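Local coordinates for nucleotidyltransferase-like protein (Exiguobacterium sibiricum, PDB 3C18), which is of unproven function but probably transfers nucleotidyl groups, with a nucleotidyltransferase-like domain, a YgxA-like substrate-binding domain and a helix-turn-helix domain, at residues A[161-166]-A[217-222]. Numbering follows the deposited sequence. Where two conformers were deposited one is given.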
loop_
_atom_site.group_PDB
_atom_site.type_symbol
_atom_site.label_atom_id
_atom_site.label_comp_id
_atom_site.label_asym_id
_atom_site.label_seq_id
_atom_site.Cartn_x
_atom_site.Cartn_y
_atom_site.Cartn_z
ATOM N N ALA A 161 2.221 14.721 8.815
ATOM C CA ALA A 161 3.493 14.737 9.575
ATOM C C ALA A 161 4.634 14.326 8.652
ATOM O O ALA A 161 5.677 14.906 8.660
ATOM C CB ALA A 161 3.441 13.776 10.743
ATOM N N ARG A 162 4.406 13.314 7.817
ATOM C CA ARG A 162 5.437 12.825 6.872
ATOM C C ARG A 162 5.733 13.897 5.819
ATOM O O ARG A 162 6.888 14.184 5.502
ATOM C CB ARG A 162 5.013 11.496 6.218
ATOM C CG ARG A 162 5.003 10.312 7.208
ATOM C CD ARG A 162 4.358 9.060 6.629
ATOM N NE ARG A 162 4.896 8.754 5.316
ATOM C CZ ARG A 162 6.031 8.103 5.102
ATOM N NH1 ARG A 162 6.754 7.695 6.121
ATOM N NH2 ARG A 162 6.448 7.880 3.865
ATOM N N LEU A 163 4.681 14.537 5.337
ATOM C CA LEU A 163 4.809 15.630 4.353
ATOM C C LEU A 163 5.565 16.786 4.937
ATOM O O LEU A 163 6.479 17.365 4.312
ATOM C CB LEU A 163 3.431 16.076 3.867
ATOM C CG LEU A 163 3.377 17.263 2.921
ATOM C CD1 LEU A 163 4.203 17.071 1.668
ATOM C CD2 LEU A 163 1.936 17.496 2.579
ATOM N N SER A 164 5.233 17.101 6.174
ATOM C CA SER A 164 5.870 18.219 6.867
ATOM C C SER A 164 7.364 17.982 7.041
ATOM O O SER A 164 8.168 18.898 6.951
ATOM C CB SER A 164 5.181 18.471 8.201
ATOM O OG SER A 164 3.808 18.725 7.967
ATOM N N VAL A 165 7.723 16.723 7.235
ATOM C CA VAL A 165 9.120 16.322 7.385
ATOM C C VAL A 165 9.835 16.456 6.030
ATOM O O VAL A 165 10.918 17.032 5.934
ATOM C CB VAL A 165 9.274 14.900 7.944
ATOM C CG1 VAL A 165 10.722 14.437 7.885
ATOM C CG2 VAL A 165 8.760 14.869 9.375
ATOM N N LEU A 166 9.215 15.924 4.986
ATOM C CA LEU A 166 9.766 16.059 3.626
ATOM C C LEU A 166 9.970 17.533 3.278
ATOM O O LEU A 166 10.956 17.926 2.684
ATOM C CB LEU A 166 8.805 15.413 2.604
ATOM C CG LEU A 166 8.805 13.873 2.550
ATOM C CD1 LEU A 166 7.496 13.354 1.904
ATOM C CD2 LEU A 166 10.039 13.333 1.809
ATOM N N GLN A 217 -4.625 23.219 2.618
ATOM C CA GLN A 217 -4.590 24.405 1.764
ATOM C C GLN A 217 -3.190 25.056 1.857
ATOM O O GLN A 217 -2.586 25.475 0.883
ATOM C CB GLN A 217 -5.670 25.401 2.221
ATOM C CG GLN A 217 -5.535 26.781 1.609
ATOM C CD GLN A 217 -6.115 26.847 0.218
ATOM O OE1 GLN A 217 -7.336 26.787 0.058
ATOM N NE2 GLN A 217 -5.252 26.990 -0.797
ATOM N N SER A 218 -2.649 25.049 3.051
ATOM C CA SER A 218 -1.353 25.696 3.312
ATOM C C SER A 218 -0.178 24.996 2.622
ATOM O O SER A 218 0.825 25.619 2.329
ATOM C CB SER A 218 -1.076 25.767 4.817
ATOM O OG SER A 218 -2.160 26.366 5.531
ATOM N N LYS A 219 -0.301 23.697 2.395
ATOM C CA LYS A 219 0.792 22.882 1.819
ATOM C C LYS A 219 0.495 22.448 0.393
ATOM O O LYS A 219 1.101 21.558 -0.154
ATOM C CB LYS A 219 1.034 21.638 2.673
ATOM C CG LYS A 219 1.354 21.969 4.131
ATOM C CD LYS A 219 1.860 20.791 4.934
ATOM C CE LYS A 219 2.172 21.178 6.374
ATOM N NZ LYS A 219 3.445 21.911 6.484
ATOM N N VAL A 220 -0.444 23.133 -0.194
ATOM C CA VAL A 220 -0.949 22.786 -1.504
ATOM C C VAL A 220 0.178 22.811 -2.530
ATOM O O VAL A 220 0.272 21.950 -3.428
ATOM C CB VAL A 220 -2.142 23.730 -1.896
ATOM C CG1 VAL A 220 -1.639 25.126 -2.237
ATOM C CG2 VAL A 220 -2.926 23.134 -3.060
ATOM N N LEU A 221 1.061 23.787 -2.395
ATOM C CA LEU A 221 2.146 23.913 -3.385
ATOM C C LEU A 221 3.200 22.828 -3.218
ATOM O O LEU A 221 3.867 22.424 -4.181
ATOM C CB LEU A 221 2.765 25.307 -3.406
ATOM C CG LEU A 221 1.850 26.398 -3.980
ATOM C CD1 LEU A 221 2.571 27.767 -3.968
ATOM C CD2 LEU A 221 1.357 26.030 -5.393
ATOM N N SER A 222 3.321 22.309 -2.010
ATOM C CA SER A 222 4.298 21.240 -1.749
ATOM C C SER A 222 3.810 19.975 -2.421
ATOM O O SER A 222 4.567 19.177 -2.994
ATOM C CB SER A 222 4.469 20.997 -0.256
ATOM O OG SER A 222 5.153 22.090 0.342
#
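Leu-163 and the aliphatic stem of Lys-219 make the apolar part of this contact, running past each other in opposite directions, with Leu-163 CD2 4.1 Å from Lys-219 CD. With CG anti to the backbone N (chi1 176°) and beside the carbonyl carbon, the leucine's branch reaches 217-222; CD1 lies 4.4 Å from Ser-222 CB. Beyond them, the same leucine packs on Met-123 and Ser-126 of helix 116-142.

The polar part gathers at the lysine's end. Its chain runs extended as far as CE and then bends at the last torsion (chi4 -77°), taking NZ off the line of the stem. Ser-164 OG lies 3.4 Å from Lys-219 CE and 3.5 Å from Lys-219 NZ, close, but no hydrogen bond forms between them; OG bonds to Leu-160 O, one turn back, and weakly to Asp-184 OD2. NZ forms salt bridges with Glu-167 OE1 and that same Asp-184 OD2, which should offset the cost of burying its charge. Ser-222 OG hydrogen-bonds to Glu-167 OE2.

Lys-219 leaves the helical path after helix 201-218 and is the N-cap residue of helix 220-231, so the contact packs the junction between the two helices against helix 146-167 of the helical YgxA-like substrate-binding region.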